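PDB 5C2V: hydrazine synthase subunit alpha from Candidatus Kuenenia stuttgartiensis, which catalyses, within the hydrazine synthase complex, the condensation of hydroxylamine with ammonia to give hydrazine, using heme c. Local coordinates for residues W232-G237 with V316-P321; I259-W264 with R270-N275; P2-G7 with G294-V299. One frame throughout, in Å; residues are numbered along the deposited sequence.

Contact 1: W232-G237 with V316-P321; sequences WLTPDG and VSWDAP
Asp236 OD1 is gripped twice: the hydroxyl OG1 of Thr234 donates to it at 2.6 Å, arriving 38° out of the carboxylate plane, and the side-chain amide of Asn238 is its other partner. Thr234 OG1 in turn accepts from the backbone N of Asn238. Thr234 to Gly237 form a type I turn, closed by Gly237 N to Thr234 O at 3.0 Å, and all three side chains of the turn reach the indole of Trp318. The turn joins strands 228-233 and 239-245, whereas Trp318 follows strand 312-317 of another four-stranded antiparallel sheet, an arrangement consistent with neighbouring blades of the six-bladed beta-propeller. With CG opposite its backbone N (chi1 157°), Trp318 sends its ring across to the turn. Pro235 CD lies over one face in a CH-pi contact, 4.0 Å from the centroid of the five-membered ring and 18° off its normal; the apolar C-H groups next to the proline nitrogen suit a ring face. Thr234 CG2 comes obliquely to CH2 of Trp318, at 3.8 Å. Asp236 OD2 sits at the ring edge, in plane beside CZ2, where the aromatic C-H is weakly positive.

Contact 2: I259-W264 with R270-N275; sequences ICVDNW and RPIYGN. With HEC (heme c), chain B.
Strands 259-262 and 270-273 run antiparallel as a hairpin, Ile259 pairing with Tyr273 and Val261 with Arg270, but the register slips by one residue between them. The slip is a classic beta bulge: Ile272 N and Tyr273 N both donate to Ile259 O, each at 2.9 Å, the first in the carbonyl plane on a lone pair and the second tilted 18° from that plane. Val261 and Arg270 close the far end with a nearly straight pair of bonds, Val261 N to Arg270 O at 3.0 Å and the return bond Arg270 N to Val261 O. Between these sits the non-hydrogen-bonded pair of Cys260 and Pro271, a place that suits proline because no N-H has to reach across. The two methyls of Val261 have different neighbours. Its CG1 meets CG1 of Ile272 at 3.7 Å, the two side chains crossing at about a right angle, while CG2 lies 3.5 Å from Arg270 CG and over one face of the guanidinium. The extended Arg270 chain runs alongside the valine to reach Asn250 of the beta subunit with NH2. Pro271 and Asn275 belong to the pocket of the heme whose iron is bound by Tyr564. Pro271 CG packs against a propionate, with CBA of the heme at 3.5 Å, and Asn275 ND2 donates to O2A of the same propionate at 3.0 Å.

Contact 3: P2-G7 with G294-V299; sequences PVMTGG and GDRKIV
Arg296, Val3 and Met4 make up most of this contact, with the arginine giving the largest share of the buried surface. It lies in the bend that leads into strand 297-303, and its side chain stretches out from CG to NE to meet the N-terminal residues. Met4 is stretched as well: with CG opposite the backbone N (chi1 -173°) and the rest of the chain extended, its thioether is carried to the guanidinium, the two side chains crossing obliquely. Met4 SD comes to 3.2 Å from Arg296 NH2, and Met4 CG stands over one face of the guanidinium. A long, flexible and only weakly polar chain suits this place, since it can lie against a flat cation. The charge has its partner in Asp319, which forms a salt bridge with NH1 and probably helps to hold the guanidinium in position.

Val3 CG1 takes a different place, off the edge of the guanidinium and near its plane. Set opposite the backbone N (chi1 179°), it is 4.3 Å from Arg296 CD and 3.9 Å from the carbonyl O of Gly294. The N-terminal residues have other holds: Val3 N donates to Asp17 OD2, and Met4 O accepts from Arg277 of the beta subunit. Met4 also packs on Gln58 of the gamma subunit, so the contact lies where all three kinds of subunit come together. In fold terms, an irregular N-terminal segment is laid against the hairpin connection between strands 285-291 and 297-303, the first two strands of a four-stranded antiparallel sheet such as forms a blade in a beta-propeller.

Overall arrangement
Contacts 1 and 2 are buried, contact 3 only partly, and contact 2 lies closest to the centre of the chain. Contact 2 works inside one sheet, through backbone bonds and the packing of neighbouring side chains, and contact 1 ties the turn of that same sheet to the next sheet through an aromatic ring; contact 3 adds the chain start to this second sheet through the packing of Val3 and Met4 on Arg296. The three share a continuous packing. Trp318 CZ3 reaches Val261 CG1 at 3.8 Å, and Ile298 touches both Trp318 and Ile272. The Asp319-Arg296 salt bridge joins contact 1 to contact 3, and all three contacts have neighbours in the beta and gamma subunits.

Contact 1: W232-G237 with V316-P321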
loop_
_atom_site.group_PDB
_atom_site.type_symbol
_atom_site.label_atom_id
_atom_site.label_comp_id
_atom_site.label_asym_id
_atom_site.label_seq_id
_atom_site.Cartn_x
_atom_site.Cartn_y
_atom_site.Cartn_z
ATOM N N TRP D 232 -23.872 17.900 -4.389
ATOM C CA TRP D 232 -24.195 18.324 -5.746
ATOM C C TRP D 232 -25.318 17.449 -6.304
ATOM O O TRP D 232 -25.930 16.676 -5.566
ATOM C CB TRP D 232 -22.954 18.267 -6.642
ATOM C CG TRP D 232 -23.035 19.138 -7.865
ATOM C CD1 TRP D 232 -22.985 18.729 -9.167
ATOM C CD2 TRP D 232 -23.188 20.564 -7.898
ATOM N NE1 TRP D 232 -23.093 19.811 -10.007
ATOM C CE2 TRP D 232 -23.219 20.949 -9.254
ATOM C CE3 TRP D 232 -23.300 21.552 -6.914
ATOM C CZ2 TRP D 232 -23.356 22.277 -9.651
ATOM C CZ3 TRP D 232 -23.437 22.871 -7.310
ATOM C CH2 TRP D 232 -23.464 23.221 -8.666
ATOM N N LEU D 233 -25.593 17.572 -7.599
ATOM C CA LEU D 233 -26.716 16.865 -8.205
ATOM C C LEU D 233 -26.285 15.776 -9.185
ATOM O O LEU D 233 -25.406 15.988 -10.020
ATOM C CB LEU D 233 -27.637 17.858 -8.918
ATOM C CG LEU D 233 -28.186 19.001 -8.060
ATOM C CD1 LEU D 233 -29.008 19.964 -8.905
ATOM C CD2 LEU D 233 -29.009 18.456 -6.903
ATOM N N THR D 234 -26.914 14.610 -9.071
ATOM C CA THR D 234 -26.723 13.532 -10.032
ATOM C C THR D 234 -27.729 13.688 -11.170
ATOM O O THR D 234 -28.807 14.251 -10.969
ATOM C CB THR D 234 -26.890 12.143 -9.380
ATOM O OG1 THR D 234 -28.267 11.930 -9.047
ATOM C CG2 THR D 234 -26.039 12.035 -8.123
ATOM N N PRO D 235 -27.382 13.199 -12.370
ATOM C CA PRO D 235 -28.288 13.301 -13.521
ATOM C C PRO D 235 -29.612 12.562 -13.316
ATOM O O PRO D 235 -30.601 12.895 -13.968
ATOM C CB PRO D 235 -27.480 12.667 -14.659
ATOM C CG PRO D 235 -26.055 12.820 -14.240
ATOM C CD PRO D 235 -26.069 12.650 -12.753
ATOM N N ASP D 236 -29.627 11.572 -12.426
ATOM C CA ASP D 236 -30.850 10.830 -12.124
ATOM C C ASP D 236 -31.591 11.375 -10.898
ATOM O O ASP D 236 -32.575 10.785 -10.453
ATOM C CB ASP D 236 -30.549 9.339 -11.938
ATOM C CG ASP D 236 -29.269 9.087 -11.170
ATOM O OD1 ASP D 236 -29.099 9.667 -10.077
ATOM O OD2 ASP D 236 -28.435 8.301 -11.664
ATOM N N GLY D 237 -31.120 12.496 -10.358
ATOM C CA GLY D 237 -31.819 13.160 -9.269
ATOM C C GLY D 237 -31.462 12.785 -7.840
ATOM O O GLY D 237 -32.313 12.846 -6.951
ATOM N N VAL D 316 -13.741 10.500 -13.474
ATOM C CA VAL D 316 -14.211 9.135 -13.710
ATOM C C VAL D 316 -15.644 9.175 -14.229
ATOM O O VAL D 316 -16.477 9.898 -13.690
ATOM C CB VAL D 316 -14.145 8.258 -12.435
ATOM C CG1 VAL D 316 -12.711 7.866 -12.121
ATOM C CG2 VAL D 316 -14.781 8.972 -11.249
ATOM N N SER D 317 -15.927 8.403 -15.275
ATOM C CA SER D 317 -17.247 8.416 -15.903
ATOM C C SER D 317 -18.354 8.099 -14.900
ATOM O O SER D 317 -18.242 7.157 -14.118
ATOM C CB SER D 317 -17.303 7.423 -17.064
ATOM O OG SER D 317 -17.482 6.098 -16.594
ATOM N N TRP D 318 -19.415 8.899 -14.924
ATOM C CA TRP D 318 -20.537 8.706 -14.012
ATOM C C TRP D 318 -21.270 7.401 -14.297
ATOM O O TRP D 318 -21.716 6.716 -13.376
ATOM C CB TRP D 318 -21.514 9.880 -14.101
ATOM C CG TRP D 318 -22.892 9.525 -13.636
ATOM C CD1 TRP D 318 -23.971 9.239 -14.420
ATOM C CD2 TRP D 318 -23.335 9.395 -12.280
ATOM N NE1 TRP D 318 -25.061 8.948 -13.637
ATOM C CE2 TRP D 318 -24.697 9.037 -12.319
ATOM C CE3 TRP D 318 -22.714 9.552 -11.038
ATOM C CZ2 TRP D 318 -25.447 8.833 -11.164
ATOM C CZ3 TRP D 318 -23.462 9.350 -9.892
ATOM C CH2 TRP D 318 -24.814 8.993 -9.963
ATOM N N ASP D 319 -21.391 7.064 -15.576
ATOM C CA ASP D 319 -22.100 5.861 -15.992
ATOM C C ASP D 319 -21.396 4.600 -15.498
ATOM O O ASP D 319 -22.038 3.677 -14.996
ATOM C CB ASP D 319 -22.243 5.824 -17.515
ATOM C CG ASP D 319 -23.079 6.971 -18.049
ATOM O OD1 ASP D 319 -23.954 7.466 -17.307
ATOM O OD2 ASP D 319 -22.863 7.376 -19.210
ATOM N N ALA D 320 -20.076 4.568 -15.643
ATOM C CA ALA D 320 -19.285 3.434 -15.175
ATOM C C ALA D 320 -18.070 3.905 -14.381
ATOM O O ALA D 320 -16.961 3.963 -14.912
ATOM C CB ALA D 320 -18.851 2.570 -16.349
ATOM N N PRO D 321 -18.277 4.241 -13.098
ATOM C CA PRO D 321 -17.200 4.743 -12.240
ATOM C C PRO D 321 -16.238 3.646 -11.794
ATOM O O PRO D 321 -16.349 3.131 -10.681
ATOM C CB PRO D 321 -17.953 5.326 -11.043
ATOM C CG PRO D 321 -19.210 4.542 -10.980
ATOM C CD PRO D 321 -19.575 4.220 -12.401
#

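Contact 2: I259-W264 with R270-N275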
loop_
_atom_site.group_PDB
_atom_site.type_symbol
_atom_site.label_atom_id
_atom_site.label_comp_id
_atom_site.label_asym_id
_atom_site.label_seq_id
_atom_site.Cartn_x
_atom_site.Cartn_y
_atom_site.Cartn_z
ATOM N N ILE D 259 -15.887 9.601 -3.216
ATOM C CA ILE D 259 -17.025 10.210 -3.883
ATOM C C ILE D 259 -18.190 9.229 -3.856
ATOM O O ILE D 259 -18.045 8.072 -4.258
ATOM C CB ILE D 259 -16.700 10.596 -5.333
ATOM C CG1 ILE D 259 -15.515 11.558 -5.368
ATOM C CG2 ILE D 259 -17.912 11.221 -6.004
ATOM C CD1 ILE D 259 -15.128 11.978 -6.760
ATOM N N CYS D 260 -19.340 9.688 -3.369
ATOM C CA CYS D 260 -20.511 8.827 -3.258
ATOM C C CYS D 260 -21.811 9.587 -3.512
ATOM O O CYS D 260 -21.802 10.801 -3.734
ATOM C CB CYS D 260 -20.552 8.171 -1.876
ATOM S SG CYS D 260 -20.626 9.339 -0.499
ATOM N N VAL D 261 -22.929 8.867 -3.477
ATOM C CA VAL D 261 -24.242 9.477 -3.655
ATOM C C VAL D 261 -25.219 9.015 -2.580
ATOM O O VAL D 261 -25.034 7.963 -1.967
ATOM C CB VAL D 261 -24.852 9.161 -5.039
ATOM C CG1 VAL D 261 -23.952 9.661 -6.155
ATOM C CG2 VAL D 261 -25.105 7.674 -5.186
ATOM N N ASP D 262 -26.255 9.817 -2.352
ATOM C CA ASP D 262 -27.316 9.456 -1.419
ATOM C C ASP D 262 -28.612 10.152 -1.814
ATOM O O ASP D 262 -28.586 11.210 -2.440
ATOM C CB ASP D 262 -26.926 9.831 0.015
ATOM C CG ASP D 262 -27.813 9.168 1.057
ATOM O OD1 ASP D 262 -28.857 8.592 0.685
ATOM O OD2 ASP D 262 -27.465 9.227 2.255
ATOM N N ASN D 263 -29.744 9.558 -1.451
ATOM C CA ASN D 263 -31.031 10.203 -1.671
ATOM C C ASN D 263 -31.135 11.451 -0.806
ATOM O O ASN D 263 -30.494 11.540 0.240
ATOM C CB ASN D 263 -32.182 9.240 -1.375
ATOM C CG ASN D 263 -32.301 8.137 -2.408
ATOM O OD1 ASN D 263 -32.408 6.959 -2.067
ATOM N ND2 ASN D 263 -32.284 8.515 -3.682
ATOM N N TRP D 264 -31.940 12.416 -1.242
ATOM C CA TRP D 264 -31.992 13.713 -0.576
ATOM C C TRP D 264 -32.562 13.625 0.841
ATOM O O TRP D 264 -32.437 14.568 1.622
ATOM C CB TRP D 264 -32.800 14.710 -1.415
ATOM C CG TRP D 264 -34.252 14.378 -1.559
ATOM C CD1 TRP D 264 -34.796 13.386 -2.321
ATOM C CD2 TRP D 264 -35.351 15.063 -0.946
ATOM N NE1 TRP D 264 -36.164 13.400 -2.209
ATOM C CE2 TRP D 264 -36.530 14.420 -1.372
ATOM C CE3 TRP D 264 -35.451 16.150 -0.075
ATOM C CZ2 TRP D 264 -37.796 14.831 -0.955
ATOM C CZ3 TRP D 264 -36.708 16.556 0.339
ATOM C CH2 TRP D 264 -37.863 15.898 -0.102
ATOM N N ARG D 270 -24.704 5.182 -1.116
ATOM C CA ARG D 270 -23.888 4.159 -1.761
ATOM C C ARG D 270 -22.619 4.780 -2.343
ATOM O O ARG D 270 -22.633 5.930 -2.781
ATOM C CB ARG D 270 -24.687 3.443 -2.854
ATOM C CG ARG D 270 -25.127 4.347 -3.992
ATOM C CD ARG D 270 -26.039 3.628 -4.971
ATOM N NE ARG D 270 -26.298 4.435 -6.161
ATOM C CZ ARG D 270 -25.600 4.348 -7.289
ATOM N NH1 ARG D 270 -24.599 3.485 -7.387
ATOM N NH2 ARG D 270 -25.905 5.123 -8.322
ATOM N N PRO D 271 -21.514 4.017 -2.350
ATOM C CA PRO D 271 -20.233 4.526 -2.854
ATOM C C PRO D 271 -20.199 4.642 -4.373
ATOM O O PRO D 271 -20.861 3.869 -5.066
ATOM C CB PRO D 271 -19.233 3.474 -2.377
ATOM C CG PRO D 271 -20.031 2.220 -2.325
ATOM C CD PRO D 271 -21.392 2.639 -1.843
ATOM N N ILE D 272 -19.429 5.600 -4.878
ATOM C CA ILE D 272 -19.232 5.742 -6.315
ATOM C C ILE D 272 -17.786 5.417 -6.674
ATOM O O ILE D 272 -17.531 4.471 -7.417
ATOM C CB ILE D 272 -19.596 7.155 -6.811
ATOM C CG1 ILE D 272 -21.096 7.403 -6.645
ATOM C CG2 ILE D 272 -19.196 7.331 -8.266
ATOM C CD1 ILE D 272 -21.966 6.461 -7.453
ATOM N N TYR D 273 -16.840 6.200 -6.162
ATOM C CA TYR D 273 -15.430 5.908 -6.421
ATOM C C TYR D 273 -14.495 6.358 -5.299
ATOM O O TYR D 273 -14.707 7.400 -4.680
ATOM C CB TYR D 273 -14.997 6.555 -7.739
ATOM C CG TYR D 273 -13.666 6.060 -8.258
ATOM C CD1 TYR D 273 -13.558 4.820 -8.874
ATOM C CD2 TYR D 273 -12.518 6.834 -8.138
ATOM C CE1 TYR D 273 -12.343 4.361 -9.353
ATOM C CE2 TYR D 273 -11.299 6.383 -8.614
ATOM C CZ TYR D 273 -11.219 5.147 -9.220
ATOM O OH TYR D 273 -10.008 4.695 -9.695
ATOM N N GLY D 274 -13.457 5.563 -5.048
ATOM C CA GLY D 274 -12.376 5.972 -4.166
ATOM C C GLY D 274 -12.293 5.358 -2.777
ATOM O O GLY D 274 -11.338 5.628 -2.049
ATOM N N ASN D 275 -13.280 4.556 -2.386
ATOM C CA ASN D 275 -13.280 3.983 -1.039
ATOM C C ASN D 275 -12.750 2.551 -0.921
ATOM O O ASN D 275 -12.590 2.040 0.188
ATOM C CB ASN D 275 -14.697 4.025 -0.464
ATOM C CG ASN D 275 -14.725 3.823 1.038
ATOM O OD1 ASN D 275 -14.285 4.683 1.799
ATOM N ND2 ASN D 275 -15.240 2.678 1.473
HETATM FE FE HEC B . -20.927 -3.234 3.891
HETATM C CHA HEC B . -18.204 -1.211 3.246
HETATM C CHB HEC B . -23.022 -0.655 3.049
HETATM C CHC HEC B . -23.650 -5.097 4.910
HETATM C CHD HEC B . -18.845 -5.745 4.949
HETATM N NA HEC B . -20.662 -1.301 3.262
HETATM C C1A HEC B . -19.453 -0.661 3.069
HETATM C C2A HEC B . -19.724 0.694 2.643
HETATM C C3A HEC B . -21.049 0.854 2.590
HETATM C C4A HEC B . -21.669 -0.399 2.978
HETATM C CMA HEC B . -21.798 2.142 2.185
HETATM C CAA HEC B . -18.653 1.759 2.319
HETATM C CBA HEC B . -18.440 1.845 0.811
HETATM C CGA HEC B . -17.800 0.584 0.287
HETATM O O1A HEC B . -18.310 0.024 -0.717
HETATM O O2A HEC B . -16.783 0.134 0.872
HETATM N NB HEC B . -22.970 -2.883 4.094
HETATM C C1B HEC B . -23.599 -1.849 3.424
HETATM C C2B HEC B . -24.970 -2.249 3.179
HETATM C C3B HEC B . -25.151 -3.466 3.693
HETATM C C4B HEC B . -23.895 -3.896 4.279
HETATM C CMB HEC B . -26.043 -1.405 2.458
HETATM C CAB HEC B . -26.474 -4.266 3.647
HETATM C CBB HEC B . -27.032 -4.438 5.078
HETATM N NC HEC B . -21.203 -5.106 4.720
HETATM C C1C HEC B . -22.405 -5.632 5.157
HETATM C C2C HEC B . -22.128 -6.891 5.818
HETATM C C3C HEC B . -20.802 -7.013 5.923
HETATM C C4C HEC B . -20.192 -5.929 5.174
HETATM C CMC HEC B . -23.166 -7.746 6.578
HETATM C CAC HEC B . -20.061 -8.180 6.611
HETATM C CBC HEC B . -19.303 -7.649 7.848
HETATM N ND HEC B . -18.849 -3.441 4.079
HETATM C C1D HEC B . -18.220 -4.599 4.521
HETATM C C2D HEC B . -16.788 -4.415 4.463
HETATM C C3D HEC B . -16.589 -2.994 3.924
HETATM C C4D HEC B . -17.920 -2.470 3.722
HETATM C CMD HEC B . -15.702 -5.440 4.855
HETATM C CAD HEC B . -15.259 -2.259 3.661
HETATM C CBD HEC B . -14.555 -2.032 4.993
HETATM C CGD HEC B . -13.238 -1.346 4.757
HETATM O O1D HEC B . -12.440 -1.260 5.723
HETATM O O2D HEC B . -12.985 -0.897 3.608
#

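Contact 3: P2-G7 with G294-V299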
loop_
_atom_site.group_PDB
_atom_site.type_symbol
_atom_site.label_atom_id
_atom_site.label_comp_id
_atom_site.label_asym_id
_atom_site.label_seq_id
_atom_site.Cartn_x
_atom_site.Cartn_y
_atom_site.Cartn_z
ATOM N N PRO D 2 -29.602 15.226 -27.854
ATOM C CA PRO D 2 -29.814 14.027 -27.037
ATOM C C PRO D 2 -28.497 13.485 -26.485
ATOM O O PRO D 2 -27.486 13.507 -27.187
ATOM C CB PRO D 2 -30.445 13.042 -28.023
ATOM C CG PRO D 2 -29.924 13.466 -29.353
ATOM C CD PRO D 2 -29.833 14.965 -29.287
ATOM N N VAL D 3 -28.509 13.010 -25.243
ATOM C CA VAL D 3 -27.300 12.474 -24.626
ATOM C C VAL D 3 -27.497 11.033 -24.162
ATOM O O VAL D 3 -26.953 10.101 -24.754
ATOM C CB VAL D 3 -26.844 13.333 -23.429
ATOM C CG1 VAL D 3 -25.606 12.731 -22.784
ATOM C CG2 VAL D 3 -26.572 14.761 -23.874
ATOM N N MET D 4 -28.277 10.857 -23.099
ATOM C CA MET D 4 -28.515 9.533 -22.537
ATOM C C MET D 4 -29.423 8.709 -23.443
ATOM O O MET D 4 -29.119 7.560 -23.766
ATOM C CB MET D 4 -29.125 9.650 -21.137
ATOM C CG MET D 4 -29.266 8.329 -20.399
ATOM S SD MET D 4 -29.879 8.553 -18.717
ATOM C CE MET D 4 -29.851 6.870 -18.111
ATOM N N THR D 5 -30.538 9.306 -23.852
ATOM C CA THR D 5 -31.491 8.641 -24.733
ATOM C C THR D 5 -31.654 9.403 -26.042
ATOM O O THR D 5 -30.996 10.416 -26.266
ATOM C CB THR D 5 -32.873 8.499 -24.070
ATOM O OG1 THR D 5 -33.449 9.797 -23.877
ATOM C CG2 THR D 5 -32.753 7.800 -22.728
ATOM N N GLY D 6 -32.538 8.907 -26.902
ATOM C CA GLY D 6 -32.856 9.585 -28.144
ATOM C C GLY D 6 -34.019 10.541 -27.960
ATOM O O GLY D 6 -34.774 10.430 -26.993
ATOM N N GLY D 7 -34.159 11.489 -28.880
ATOM C CA GLY D 7 -35.232 12.464 -28.806
ATOM C C GLY D 7 -36.346 12.227 -29.807
ATOM O O GLY D 7 -36.254 11.330 -30.647
ATOM N N GLY D 294 -21.897 16.591 -21.462
ATOM C CA GLY D 294 -21.642 15.946 -22.739
ATOM C C GLY D 294 -21.201 14.492 -22.696
ATOM O O GLY D 294 -21.873 13.623 -23.251
ATOM N N ASP D 295 -20.078 14.221 -22.038
ATOM C CA ASP D 295 -19.569 12.853 -21.938
ATOM C C ASP D 295 -19.917 12.194 -20.605
ATOM O O ASP D 295 -19.526 11.054 -20.352
ATOM C CB ASP D 295 -18.053 12.822 -22.161
ATOM C CG ASP D 295 -17.337 13.992 -21.519
ATOM O OD1 ASP D 295 -17.827 14.504 -20.490
ATOM O OD2 ASP D 295 -16.279 14.399 -22.045
ATOM N N ARG D 296 -20.644 12.924 -19.762
ATOM C CA ARG D 296 -21.067 12.429 -18.450
ATOM C C ARG D 296 -19.893 11.950 -17.603
ATOM O O ARG D 296 -19.795 10.768 -17.272
ATOM C CB ARG D 296 -22.090 11.303 -18.609
ATOM C CG ARG D 296 -23.524 11.779 -18.734
ATOM C CD ARG D 296 -24.440 10.645 -19.161
ATOM N NE ARG D 296 -25.814 10.854 -18.716
ATOM C CZ ARG D 296 -26.374 10.202 -17.702
ATOM N NH1 ARG D 296 -25.678 9.294 -17.032
ATOM N NH2 ARG D 296 -27.630 10.453 -17.360
ATOM N N LYS D 297 -19.011 12.876 -17.248
ATOM C CA LYS D 297 -17.855 12.547 -16.427
ATOM C C LYS D 297 -17.932 13.237 -15.074
ATOM O O LYS D 297 -18.223 14.430 -14.992
ATOM C CB LYS D 297 -16.556 12.947 -17.131
ATOM C CG LYS D 297 -16.269 12.184 -18.412
ATOM C CD LYS D 297 -14.961 12.648 -19.036
ATOM C CE LYS D 297 -14.642 11.868 -20.300
ATOM N NZ LYS D 297 -13.378 12.336 -20.932
ATOM N N ILE D 298 -17.667 12.485 -14.012
ATOM C CA ILE D 298 -17.514 13.088 -12.702
ATOM C C ILE D 298 -16.127 13.700 -12.651
ATOM O O ILE D 298 -15.123 12.992 -12.748
ATOM C CB ILE D 298 -17.676 12.067 -11.559
ATOM C CG1 ILE D 298 -19.023 11.350 -11.658
ATOM C CG2 ILE D 298 -17.527 12.752 -10.207
ATOM C CD1 ILE D 298 -19.215 10.273 -10.611
ATOM N N VAL D 299 -16.084 15.018 -12.495
ATOM C CA VAL D 299 -14.830 15.754 -12.449
ATOM C C VAL D 299 -14.651 16.326 -11.057
ATOM O O VAL D 299 -15.517 17.044 -10.558
ATOM C CB VAL D 299 -14.789 16.887 -13.491
ATOM C CG1 VAL D 299 -13.539 17.736 -13.306
ATOM C CG2 VAL D 299 -14.853 16.320 -14.900
#